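Local coordinates for protein putative TetR-family transcriptional regulator (Streptomyces coelicolor, PDB 2HXO) that probably binds DNA through an N-terminal helix-turn-helix and regulates transcription, as other members of the TetR family do, at residues Leu28-Gly33 with His105-Thr110; Gly97-Thr102 with Leu158-Gln163; Ala113-Arg118 with Gly122-Arg127; Glu182-Val187 with Arg210-Arg215; Leu194-Asp197 with Thr202-Val205. One frame throughout, in Å; residues are numbered along the deposited sequence.

Contact 1 joins helix 18-31 of the N-terminal, probably DNA-binding, part to the start of helix 107-118 in the C-terminal domain, which holds the other four contacts. Contact 2 lies about 13 Å from it, centre to centre, and packs helix 87-104 on helix 146-166; its segments alternate with those of contact 1 along the chain. Contact 3, the turn between helices 107-118 and 124-138, is nested inside the loop that contact 2 closes, their centres about 15 Å apart. Contact 4 follows and encloses contact 5, about 17 Å away between centres. Contacts 2 to 5 touch the second subunit, so the C-terminal core and helices 182-191 and 200-205 take part in the dimer.

Contact 1: residues Leu28-Gly33 with His105-Thr110; sequences LLDTVG and HPWLAT
Asp30 in the final turn of helix 18-31 stands across from His105, just before helix 107-118, with their CA atoms 6.1 Å apart. The carboxylate of Asp30 bridges the gap, and one of its oxygens takes two N-H donors. Trp107 NE1 gives OD2 of Asp30 a 2.6 Å hydrogen bond that is nearly straight (167°); the oxygen lies in the indole plane and is met almost head-on to its C-O bond. His105 ND1 donates to Asp30 OD2 at 2.8 Å in a more bent bond (131°), meeting the oxygen's syn lone pair, with the oxygen tilted out of the imidazole plane. Two donors on one oxygen probably limit the rotation of the carboxylate and would tend to stabilise its negative charge. Beside this polar pair, Leu29 lies over a face of the indole. Leu29 CB sits 3.5 Å from the centroid of the five-membered ring of Trp107, a CH-pi contact, while Leu29 CD1 covers the six-membered ring, 3.7 Å from Trp107 CZ3. The opposite face carries His105 CB. Trp107 has its CG between the backbone N and the carbonyl carbon (chi1 54°), which swings the indole back over His105 and presents NE1 to Asp30. With an alanine at Trp107, Asp30 OD2 would probably lose the straighter of its two bonds and Leu29 the ring it lies on. His105 packs on Val71 and Trp107 on Thr68 of helix 60-76, and helices 18-31, 60-76 and 107-118 thus meet here.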
# COMPACT_ATOMS: atom_id res chain seq x y z
N LEU A 28 -16.99 -2.57 17.52
CA LEU A 28 -16.15 -3.65 18.00
C LEU A 28 -14.81 -3.64 17.27
O LEU A 28 -13.76 -3.80 17.88
CB LEU A 28 -16.85 -5.00 17.79
CG LEU A 28 -18.10 -5.25 18.65
CD1 LEU A 28 -18.75 -6.57 18.24
CD2 LEU A 28 -17.71 -5.28 20.12
N LEU A 29 -14.85 -3.46 15.95
CA LEU A 29 -13.62 -3.44 15.17
C LEU A 29 -12.71 -2.31 15.64
O LEU A 29 -11.48 -2.45 15.63
CB LEU A 29 -13.94 -3.29 13.68
CG LEU A 29 -14.42 -4.55 12.95
CD1 LEU A 29 -14.85 -4.21 11.54
CD2 LEU A 29 -13.31 -5.59 12.93
N ASP A 30 -13.31 -1.20 16.05
CA ASP A 30 -12.56 -0.05 16.52
C ASP A 30 -11.91 -0.28 17.88
O ASP A 30 -10.79 0.18 18.13
CB ASP A 30 -13.48 1.17 16.61
CG ASP A 30 -13.90 1.70 15.24
OD1 ASP A 30 -14.81 2.55 15.19
OD2 ASP A 30 -13.30 1.27 14.23
N THR A 31 -12.60 -1.02 18.74
CA THR A 31 -12.12 -1.30 20.10
C THR A 31 -11.33 -2.60 20.26
O THR A 31 -10.20 -2.58 20.74
CB THR A 31 -13.29 -1.31 21.09
OG1 THR A 31 -14.22 -2.32 20.69
CG2 THR A 31 -14.01 0.04 21.09
N VAL A 32 -11.93 -3.72 19.87
CA VAL A 32 -11.26 -5.01 20.01
C VAL A 32 -10.62 -5.57 18.74
O VAL A 32 -9.91 -6.58 18.79
CB VAL A 32 -12.23 -6.09 20.59
CG1 VAL A 32 -12.54 -5.77 22.05
CG2 VAL A 32 -13.51 -6.14 19.79
N GLY A 33 -10.86 -4.91 17.61
CA GLY A 33 -10.28 -5.35 16.36
C GLY A 33 -10.99 -6.51 15.67
O GLY A 33 -12.10 -6.90 16.06
N HIS A 105 -10.34 4.46 11.50
CA HIS A 105 -10.54 3.02 11.67
C HIS A 105 -9.32 2.25 11.17
O HIS A 105 -9.26 1.87 10.00
CB HIS A 105 -11.79 2.57 10.90
CG HIS A 105 -13.05 3.29 11.29
ND1 HIS A 105 -14.11 2.89 12.03
CD2 HIS A 105 -13.35 4.56 10.85
CE1 HIS A 105 -15.02 3.92 12.02
NE2 HIS A 105 -14.54 4.91 11.30
N PRO A 106 -8.35 2.01 12.05
CA PRO A 106 -7.11 1.29 11.73
C PRO A 106 -7.30 -0.03 10.99
O PRO A 106 -6.53 -0.37 10.09
CB PRO A 106 -6.46 1.09 13.10
CG PRO A 106 -6.91 2.33 13.84
CD PRO A 106 -8.37 2.42 13.46
N TRP A 107 -8.31 -0.78 11.40
CA TRP A 107 -8.60 -2.07 10.78
C TRP A 107 -8.99 -1.94 9.29
O TRP A 107 -8.84 -2.89 8.52
CB TRP A 107 -9.74 -2.76 11.53
CG TRP A 107 -10.97 -1.90 11.67
CD1 TRP A 107 -11.27 -1.04 12.69
CD2 TRP A 107 -12.06 -1.80 10.74
NE1 TRP A 107 -12.47 -0.41 12.45
CE2 TRP A 107 -12.98 -0.86 11.26
CE3 TRP A 107 -12.34 -2.41 9.51
CZ2 TRP A 107 -14.17 -0.52 10.60
CZ3 TRP A 107 -13.53 -2.07 8.85
CH2 TRP A 107 -14.42 -1.13 9.40
N LEU A 108 -9.47 -0.76 8.89
CA LEU A 108 -9.90 -0.54 7.51
C LEU A 108 -8.88 -0.87 6.43
O LEU A 108 -9.22 -1.48 5.42
CB LEU A 108 -10.38 0.90 7.32
CG LEU A 108 -11.16 1.16 6.03
CD1 LEU A 108 -12.46 0.35 6.05
CD2 LEU A 108 -11.49 2.63 5.89
N ALA A 109 -7.63 -0.45 6.63
CA ALA A 109 -6.59 -0.69 5.64
C ALA A 109 -6.41 -2.17 5.31
O ALA A 109 -6.24 -2.53 4.15
CB ALA A 109 -5.27 -0.11 6.13
N THR A 110 -6.45 -3.01 6.33
CA THR A 110 -6.29 -4.44 6.14
C THR A 110 -7.48 -5.04 5.39
O THR A 110 -7.31 -5.90 4.53
CB THR A 110 -6.15 -5.17 7.50
OG1 THR A 110 -4.99 -4.69 8.19
CG2 THR A 110 -6.01 -6.68 7.29

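Contact 2: residues Gly97-Thr102 with Leu158-Gln163; sequences GLWDAT and LGAAGQ
Thr102 OG1 gives a hydrogen bond to Trp99 O, one turn back in helix 87-104, at 3.1 Å, and this ties down the hydroxyl on the side that faces helix 146-166. The contact is helix-helix packing in the core of the C-terminal domain of a TetR-family protein: the two segments run in nearly the same direction, 24° apart, with their axes 9.3 Å from each other at closest approach. This is consistent with the small residues of segment 158-163, since Ala160 and Ala161 offer little more than their backbone and a methyl. Trp99 lies against them by one rim of its ring. Its CG is anti to the backbone N (chi1 168°), which carries the indole across toward the neighbouring helix. There Trp99 CE3 comes to 3.8 Å from Ala161 CA, and Trp99 CZ3 approaches the carbonyl oxygen of Ala160 at 3.7 Å. Both partners meet the indole obliquely. The ring is held further by a stack with Phe218 of helix 214-230, while Asp100 on the same turn pairs with Arg215 of that helix. Beyond the contact, Gln163 NE2 donates to Ala113 O of the second subunit, so helix 146-166 also serves the dimer interface. On the Thr102 side, the methyl CB of Ala161 sits 3.9 Å from Thr102 OG1.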
# COMPACT_ATOMS: atom_id res chain seq x y z
N GLY A 97 -11.19 11.07 1.72
CA GLY A 97 -12.22 10.33 2.42
C GLY A 97 -11.62 9.00 2.84
O GLY A 97 -11.79 8.57 3.98
N LEU A 98 -10.91 8.34 1.92
CA LEU A 98 -10.30 7.05 2.25
C LEU A 98 -9.19 7.22 3.29
O LEU A 98 -9.09 6.45 4.24
CB LEU A 98 -9.75 6.38 0.99
CG LEU A 98 -10.83 5.83 0.04
CD1 LEU A 98 -10.18 5.25 -1.20
CD2 LEU A 98 -11.66 4.76 0.76
N TRP A 99 -8.34 8.23 3.10
CA TRP A 99 -7.25 8.49 4.03
C TRP A 99 -7.76 8.74 5.45
O TRP A 99 -7.27 8.14 6.41
CB TRP A 99 -6.44 9.70 3.55
CG TRP A 99 -5.47 10.22 4.59
CD1 TRP A 99 -5.75 11.07 5.63
CD2 TRP A 99 -4.05 9.97 4.64
NE1 TRP A 99 -4.59 11.37 6.32
CE2 TRP A 99 -3.54 10.71 5.74
CE3 TRP A 99 -3.17 9.20 3.88
CZ2 TRP A 99 -2.19 10.70 6.08
CZ3 TRP A 99 -1.83 9.19 4.22
CH2 TRP A 99 -1.35 9.94 5.31
N ASP A 100 -8.75 9.63 5.58
CA ASP A 100 -9.31 9.94 6.89
C ASP A 100 -10.03 8.73 7.50
O ASP A 100 -9.98 8.52 8.72
CB ASP A 100 -10.27 11.13 6.80
CG ASP A 100 -9.55 12.44 6.49
OD1 ASP A 100 -8.33 12.53 6.76
OD2 ASP A 100 -10.21 13.37 5.98
N ALA A 101 -10.70 7.95 6.67
CA ALA A 101 -11.40 6.78 7.17
C ALA A 101 -10.43 5.74 7.72
O ALA A 101 -10.66 5.19 8.80
CB ALA A 101 -12.26 6.16 6.05
N THR A 102 -9.34 5.46 7.01
CA THR A 102 -8.39 4.46 7.50
C THR A 102 -7.64 4.99 8.73
O THR A 102 -7.00 4.24 9.47
CB THR A 102 -7.36 4.08 6.42
OG1 THR A 102 -6.44 5.16 6.24
CG2 THR A 102 -8.06 3.80 5.10
N LEU A 158 -4.00 3.20 -1.61
CA LEU A 158 -3.79 2.08 -0.68
C LEU A 158 -2.39 2.09 -0.08
O LEU A 158 -2.19 1.74 1.08
CB LEU A 158 -4.00 0.75 -1.40
CG LEU A 158 -5.40 0.14 -1.45
CD1 LEU A 158 -6.46 1.17 -1.80
CD2 LEU A 158 -5.37 -0.97 -2.48
N GLY A 159 -1.42 2.49 -0.89
CA GLY A 159 -0.04 2.52 -0.43
C GLY A 159 0.26 3.62 0.56
O GLY A 159 0.95 3.40 1.56
N ALA A 160 -0.22 4.83 0.29
CA ALA A 160 0.04 5.94 1.21
C ALA A 160 -0.87 5.79 2.44
O ALA A 160 -0.40 5.87 3.57
CB ALA A 160 -0.21 7.27 0.51
N ALA A 161 -2.16 5.56 2.22
CA ALA A 161 -3.09 5.39 3.34
C ALA A 161 -2.72 4.16 4.17
O ALA A 161 -2.83 4.18 5.40
CB ALA A 161 -4.52 5.27 2.83
N GLY A 162 -2.29 3.10 3.50
CA GLY A 162 -1.91 1.88 4.19
C GLY A 162 -0.75 2.15 5.14
O GLY A 162 -0.77 1.71 6.29
N GLN A 163 0.25 2.87 4.66
CA GLN A 163 1.41 3.19 5.48
C GLN A 163 0.99 4.13 6.61
O GLN A 163 1.46 4.01 7.74
CB GLN A 163 2.49 3.86 4.62
CG GLN A 163 3.86 3.98 5.29
CD GLN A 163 4.36 2.66 5.87
OE1 GLN A 163 4.11 1.59 5.32
NE2 GLN A 163 5.07 2.73 6.99

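Contact 3: residues Ala113-Arg118 with Gly122-Arg127; sequences ATQLSR and GTVAPR
A short interhelical turn of the C-terminal domain brings Gln115 and Leu116, at the end of helix 107-118, against Gly122, Val124 and Ala125 at the beginning of helix 124-138. No direct hydrogen bond crosses it. Gln115 carries the polar half. Its CG stands anti to the backbone N (chi1 -159°) and the chain then bends at the next bond, which turns the amide toward the second segment. Gln115 OE1 comes to 3.3 Å from Gly122 CA, an approach made possible by the lack of a side chain there. The same oxygen receives weak hydrogen bonds from two waters. One of these, 3.3 Å from Gln115 OE1, accepts in turn from the backbone N of Ala125 at 2.9 Å and so satisfies the Ala125 amide. The other lies 3.5 Å from Gln115 OE1 and takes a weak bond from Thr123 N. Water thus links, mostly by weak bonds, the Gln115 amide and the backbone of segment 122-127. Val124 directs its side chain at the stem of Gln115, though the modelled gap between the two is too short to trust. The apolar half is simpler: Leu116 CD2 touches the methyl CB of Ala125 at 3.5 Å. Arg127, by a salt bridge, and Thr123, by a hydrogen bond, both engage Asp69 of helix 60-76. Toward the second subunit, Leu116 packs on Gln163 of that chain and Pro126 on its Trp191, which places this turn between helix 60-76 and the dimer partner.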
# COMPACT_ATOMS: atom_id res chain seq x y z
N ALA A 113 -7.32 -4.43 1.59
CA ALA A 113 -6.37 -5.30 0.90
C ALA A 113 -7.01 -6.67 0.66
O ALA A 113 -6.86 -7.25 -0.41
CB ALA A 113 -5.10 -5.46 1.73
N THR A 114 -7.71 -7.17 1.67
CA THR A 114 -8.38 -8.46 1.56
C THR A 114 -9.56 -8.35 0.61
O THR A 114 -9.90 -9.30 -0.09
CB THR A 114 -8.87 -8.94 2.94
OG1 THR A 114 -9.65 -7.91 3.55
CG2 THR A 114 -7.69 -9.28 3.83
N GLN A 115 -10.17 -7.17 0.59
CA GLN A 115 -11.32 -6.91 -0.26
C GLN A 115 -10.91 -6.96 -1.73
O GLN A 115 -11.67 -7.45 -2.57
CB GLN A 115 -11.89 -5.53 0.06
CG GLN A 115 -13.32 -5.32 -0.36
CD GLN A 115 -14.31 -6.05 0.53
OE1 GLN A 115 -15.28 -6.71 -0.09
NE2 GLN A 115 -14.21 -6.01 1.75
N LEU A 116 -9.71 -6.48 -2.04
CA LEU A 116 -9.23 -6.46 -3.42
C LEU A 116 -8.41 -7.69 -3.79
O LEU A 116 -7.98 -7.83 -4.93
CB LEU A 116 -8.38 -5.22 -3.67
CG LEU A 116 -8.87 -3.89 -3.09
CD1 LEU A 116 -7.97 -2.78 -3.59
CD2 LEU A 116 -10.30 -3.64 -3.48
N SER A 117 -8.20 -8.59 -2.83
CA SER A 117 -7.41 -9.78 -3.09
C SER A 117 -8.19 -11.09 -3.09
O SER A 117 -7.87 -12.01 -3.85
CB SER A 117 -6.28 -9.88 -2.07
OG SER A 117 -5.44 -8.74 -2.13
N ARG A 118 -9.21 -11.18 -2.24
CA ARG A 118 -9.97 -12.42 -2.15
C ARG A 118 -11.48 -12.24 -2.17
O ARG A 118 -12.22 -13.21 -1.99
CB ARG A 118 -9.60 -13.17 -0.86
CG ARG A 118 -8.14 -13.03 -0.44
CD ARG A 118 -7.79 -14.07 0.63
NE ARG A 118 -8.82 -14.18 1.65
CZ ARG A 118 -9.15 -13.19 2.49
NH1 ARG A 118 -8.53 -12.02 2.42
NH2 ARG A 118 -10.12 -13.38 3.38
N GLY A 122 -17.03 -8.39 -3.75
CA GLY A 122 -17.06 -7.27 -2.82
C GLY A 122 -17.71 -6.04 -3.43
O GLY A 122 -17.61 -5.80 -4.63
N THR A 123 -18.36 -5.25 -2.59
CA THR A 123 -19.04 -4.06 -3.07
C THR A 123 -18.23 -2.78 -2.91
O THR A 123 -18.54 -1.77 -3.55
CB THR A 123 -20.36 -3.86 -2.34
OG1 THR A 123 -20.09 -3.54 -0.97
CG2 THR A 123 -21.19 -5.13 -2.41
N VAL A 124 -17.20 -2.79 -2.08
CA VAL A 124 -16.44 -1.58 -1.87
C VAL A 124 -15.54 -1.25 -3.07
O VAL A 124 -15.47 -0.10 -3.50
CB VAL A 124 -15.57 -1.65 -0.59
CG1 VAL A 124 -14.43 -2.59 -0.78
CG2 VAL A 124 -15.04 -0.25 -0.25
N ALA A 125 -14.88 -2.27 -3.61
CA ALA A 125 -13.98 -2.07 -4.74
C ALA A 125 -14.67 -1.37 -5.91
O ALA A 125 -14.24 -0.29 -6.32
CB ALA A 125 -13.39 -3.40 -5.18
N PRO A 126 -15.73 -1.97 -6.47
CA PRO A 126 -16.43 -1.35 -7.60
C PRO A 126 -16.95 0.06 -7.33
O PRO A 126 -17.02 0.88 -8.24
CB PRO A 126 -17.55 -2.35 -7.92
CG PRO A 126 -17.77 -3.05 -6.62
CD PRO A 126 -16.37 -3.25 -6.11
N ARG A 127 -17.31 0.35 -6.09
CA ARG A 127 -17.80 1.69 -5.77
C ARG A 127 -16.67 2.74 -5.78
O ARG A 127 -16.87 3.87 -6.21
CB ARG A 127 -18.53 1.67 -4.42
CG ARG A 127 -19.88 1.00 -4.55
CD ARG A 127 -20.55 0.69 -3.22
NE ARG A 127 -21.93 0.29 -3.44
CZ ARG A 127 -22.66 -0.42 -2.59
NH1 ARG A 127 -22.15 -0.82 -1.43
NH2 ARG A 127 -23.91 -0.75 -2.91
O HOH W 1 -14.87 -5.11 -2.99
O HOH W 2 -18.69 -6.51 0.47

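Contact 4: residues Glu182-Val187 with Arg210-Arg215; sequences EFLDTV and RGHDDR
This is a surface contact in which the first turns of helix 182-191, through Leu184 and Asp185, lie against Arg210 and His212 in the loop leading to helix 214-230. The nearest backbones are those of Asp185 and Arg210, with CA atoms 4.9 Å apart. Their side chains run side by side in the same direction and form a salt bridge, Asp185 OD2 to Arg210 NE at 3.1 Å. It is an ion pair without a directed hydrogen bond: Asp185 OD2 sits over a face of the Arg210 guanidinium, 3.0 Å above its plane and toward the rim, and the two flat groups are turned 59° apart. Asp185 has CG anti to its N (chi1 172°), which sends the carboxylate along the helix flank to Arg210. A leucine in place of Asp185 would probably leave Arg210 relying on the weak outside partners of its NH2, Ser188 and Glu192, with its guanidinium less fixed. Leu184 makes the other half of the contact. Leu184 CD1 lies 3.1 Å from His212 O, a tight approach, while the other methyl, Leu184 CD2, meets the edge of the imidazole near its plane, 4.4 Å from His212 ND1. Farther on, Asp213 occupies the N-cap of helix 214-230, its OD1 taking a weak bond from Arg215 N. The imidazole of His212 also makes an edge-to-face contact with Phe147 of the second subunit, and the helix that follows packs through Asp214 and Arg215 on Trp99 of helix 87-104.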
# COMPACT_ATOMS: atom_id res chain seq x y z
N GLU A 182 6.65 12.02 16.87
CA GLU A 182 7.82 11.57 17.62
C GLU A 182 8.71 10.70 16.73
O GLU A 182 9.94 10.73 16.83
CB GLU A 182 7.38 10.78 18.86
CG GLU A 182 6.22 9.81 18.61
CD GLU A 182 4.83 10.45 18.81
OE1 GLU A 182 4.59 11.57 18.31
OE2 GLU A 182 3.98 9.81 19.47
N PHE A 183 8.08 9.93 15.85
CA PHE A 183 8.78 9.05 14.93
C PHE A 183 9.57 9.85 13.90
O PHE A 183 10.74 9.55 13.63
CB PHE A 183 7.76 8.14 14.22
CG PHE A 183 8.37 7.21 13.20
CD1 PHE A 183 9.33 6.27 13.58
CD2 PHE A 183 7.98 7.26 11.87
CE1 PHE A 183 9.90 5.40 12.64
CE2 PHE A 183 8.53 6.40 10.92
CZ PHE A 183 9.49 5.47 11.31
N LEU A 184 8.93 10.87 13.33
CA LEU A 184 9.57 11.71 12.31
C LEU A 184 10.87 12.36 12.77
O LEU A 184 11.86 12.37 12.05
CB LEU A 184 8.59 12.78 11.84
CG LEU A 184 7.32 12.30 11.12
CD1 LEU A 184 6.45 13.50 10.77
CD2 LEU A 184 7.68 11.52 9.87
N ASP A 185 10.86 12.92 13.98
CA ASP A 185 12.05 13.57 14.51
C ASP A 185 13.20 12.58 14.66
O ASP A 185 14.34 12.88 14.31
CB ASP A 185 11.74 14.24 15.85
CG ASP A 185 12.99 14.76 16.55
OD1 ASP A 185 13.57 14.02 17.39
OD2 ASP A 185 13.41 15.91 16.25
N THR A 186 12.88 11.40 15.19
CA THR A 186 13.89 10.35 15.39
C THR A 186 14.52 9.96 14.06
O THR A 186 15.73 9.76 13.96
CB THR A 186 13.26 9.09 16.01
OG1 THR A 186 12.47 9.47 17.15
CG2 THR A 186 14.35 8.12 16.45
N VAL A 187 13.68 9.85 13.03
CA VAL A 187 14.12 9.50 11.69
C VAL A 187 15.03 10.59 11.14
O VAL A 187 16.12 10.32 10.63
CB VAL A 187 12.92 9.35 10.71
CG1 VAL A 187 13.43 9.15 9.29
CG2 VAL A 187 12.04 8.19 11.13
N ARG A 210 11.59 15.98 9.52
CA ARG A 210 11.01 16.57 10.72
C ARG A 210 9.95 17.60 10.34
O ARG A 210 10.23 18.52 9.58
CB ARG A 210 12.11 17.24 11.55
CG ARG A 210 11.78 17.48 13.02
CD ARG A 210 13.04 17.90 13.78
NE ARG A 210 14.17 17.02 13.47
CZ ARG A 210 15.43 17.25 13.82
NH1 ARG A 210 15.74 18.34 14.51
NH2 ARG A 210 16.38 16.39 13.48
N GLY A 211 8.74 17.43 10.86
CA GLY A 211 7.67 18.37 10.55
C GLY A 211 7.01 18.07 9.21
O GLY A 211 6.21 18.86 8.70
N HIS A 212 7.36 16.93 8.64
CA HIS A 212 6.79 16.51 7.37
C HIS A 212 5.36 16.06 7.64
O HIS A 212 5.14 15.12 8.41
CB HIS A 212 7.62 15.35 6.79
CG HIS A 212 6.88 14.53 5.78
ND1 HIS A 212 6.41 13.26 6.05
CD2 HIS A 212 6.52 14.80 4.50
CE1 HIS A 212 5.79 12.79 4.99
NE2 HIS A 212 5.84 13.70 4.03
N ASP A 213 4.40 16.73 7.02
CA ASP A 213 2.99 16.38 7.21
C ASP A 213 2.59 15.25 6.26
O ASP A 213 2.70 15.38 5.04
CB ASP A 213 2.09 17.60 6.99
CG ASP A 213 0.61 17.28 7.17
OD1 ASP A 213 0.28 16.26 7.82
OD2 ASP A 213 -0.24 18.05 6.67
N ASP A 214 2.11 14.15 6.83
CA ASP A 214 1.70 12.99 6.05
C ASP A 214 0.53 13.31 5.13
O ASP A 214 0.56 12.99 3.94
CB ASP A 214 1.32 11.84 6.99
CG ASP A 214 2.45 11.44 7.91
OD1 ASP A 214 3.46 10.88 7.41
OD2 ASP A 214 2.34 11.68 9.14
N ARG A 215 -0.50 13.96 5.68
CA ARG A 215 -1.70 14.31 4.93
C ARG A 215 -1.38 15.13 3.68
O ARG A 215 -1.92 14.87 2.60
CB ARG A 215 -2.66 15.08 5.84
CG ARG A 215 -4.09 15.28 5.30
CD ARG A 215 -5.04 15.53 6.48
NE ARG A 215 -6.45 15.29 6.17
CZ ARG A 215 -7.20 16.09 5.40
NH1 ARG A 215 -6.67 17.18 4.86
NH2 ARG A 215 -8.48 15.79 5.19

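Contact 5: residues Leu194-Asp197 with Thr202-Val205; sequences LDPD and TRAV
Leu194 and Pro196, in the loop between helices 182-191 and 200-205, pack on Thr202 and Arg203 of helix 200-205. The loop contains an Asx turn and belongs to the C-terminal domain of this TetR-family protein. Apolar packing comes first. Leu194 CD1 meets the methyl CG2 of Thr202 at 3.8 Å, the two side chains crossing at a slant. Thr202 keeps CG2 anti to the backbone N, which lays the methyl toward the loop. Leu194 also rests on Tyr199 of its own chain and on Pro126 of the second subunit. The second kind of contact is the side of an arginine against a proline. Arg203 bends at chi2 (53°), and its side chain then runs beside Pro196, pointing the same way. The guanidinium is approached at its edge, near its plane, by Pro196 CG, modelled 3.0 Å from Arg203 NH1, closer than such atoms normally pack and so of doubtful accuracy. Leu194 O lies farther off, 3.7 Å from Arg203 NH1. Across the dimer, the backbone N of Thr202 donates to Glu130 of the second subunit, and Ala204 packs on Trp146 of that chain. Hydrogen bonding within the loop completes the arrangement: Asp195 OD1 accepts from Ala198 N and, closing the Asx turn, from Asp197 N at 2.9 Å, which comes from above the carboxylate plane.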
# COMPACT_ATOMS: atom_id res chain seq x y z
N LEU A 194 23.81 9.54 8.62
CA LEU A 194 24.29 8.77 7.49
C LEU A 194 25.50 9.48 6.89
O LEU A 194 25.59 10.70 6.94
CB LEU A 194 23.18 8.61 6.45
CG LEU A 194 22.01 7.73 6.88
CD1 LEU A 194 20.87 7.83 5.88
CD2 LEU A 194 22.48 6.30 7.02
N ASP A 195 26.42 8.71 6.32
CA ASP A 195 27.60 9.30 5.71
C ASP A 195 27.19 10.24 4.57
O ASP A 195 26.44 9.85 3.68
CB ASP A 195 28.53 8.20 5.19
CG ASP A 195 29.86 8.74 4.72
OD1 ASP A 195 29.96 9.17 3.55
OD2 ASP A 195 30.82 8.74 5.53
N PRO A 196 27.69 11.49 4.59
CA PRO A 196 27.38 12.50 3.57
C PRO A 196 27.85 12.17 2.16
O PRO A 196 27.27 12.63 1.17
CB PRO A 196 28.04 13.77 4.11
CG PRO A 196 28.01 13.54 5.61
CD PRO A 196 28.43 12.10 5.71
N ASP A 197 28.91 11.38 2.05
CA ASP A 197 29.43 11.00 0.75
C ASP A 197 28.69 9.81 0.16
O ASP A 197 28.59 9.67 -1.06
CB ASP A 197 30.92 10.68 0.85
CG ASP A 197 31.77 11.89 1.23
OD1 ASP A 197 31.84 12.84 0.42
OD2 ASP A 197 32.35 11.89 2.34
N THR A 202 19.84 11.73 0.57
CA THR A 202 19.18 11.57 1.86
C THR A 202 19.66 12.63 2.84
O THR A 202 18.87 13.18 3.61
CB THR A 202 19.44 10.16 2.45
OG1 THR A 202 19.08 9.16 1.49
CG2 THR A 202 18.61 9.95 3.70
N ARG A 203 20.95 12.93 2.80
CA ARG A 203 21.52 13.93 3.69
C ARG A 203 21.00 15.33 3.33
O ARG A 203 20.75 16.15 4.21
CB ARG A 203 23.05 13.88 3.62
CG ARG A 203 23.73 14.44 4.86
CD ARG A 203 23.21 13.76 6.12
NE ARG A 203 23.41 14.61 7.29
CZ ARG A 203 24.60 14.89 7.82
NH1 ARG A 203 25.70 14.36 7.29
NH2 ARG A 203 24.69 15.71 8.86
N ALA A 204 20.82 15.58 2.03
CA ALA A 204 20.33 16.86 1.55
C ALA A 204 18.89 17.15 1.98
O ALA A 204 18.51 18.31 2.17
CB ALA A 204 20.43 16.91 0.03
N VAL A 205 18.10 16.10 2.15
CA VAL A 205 16.69 16.26 2.52
C VAL A 205 16.41 15.83 3.96
O VAL A 205 15.32 16.07 4.48
CB VAL A 205 15.79 15.42 1.58
CG1 VAL A 205 14.33 15.75 1.81
CG2 VAL A 205 16.17 15.69 0.13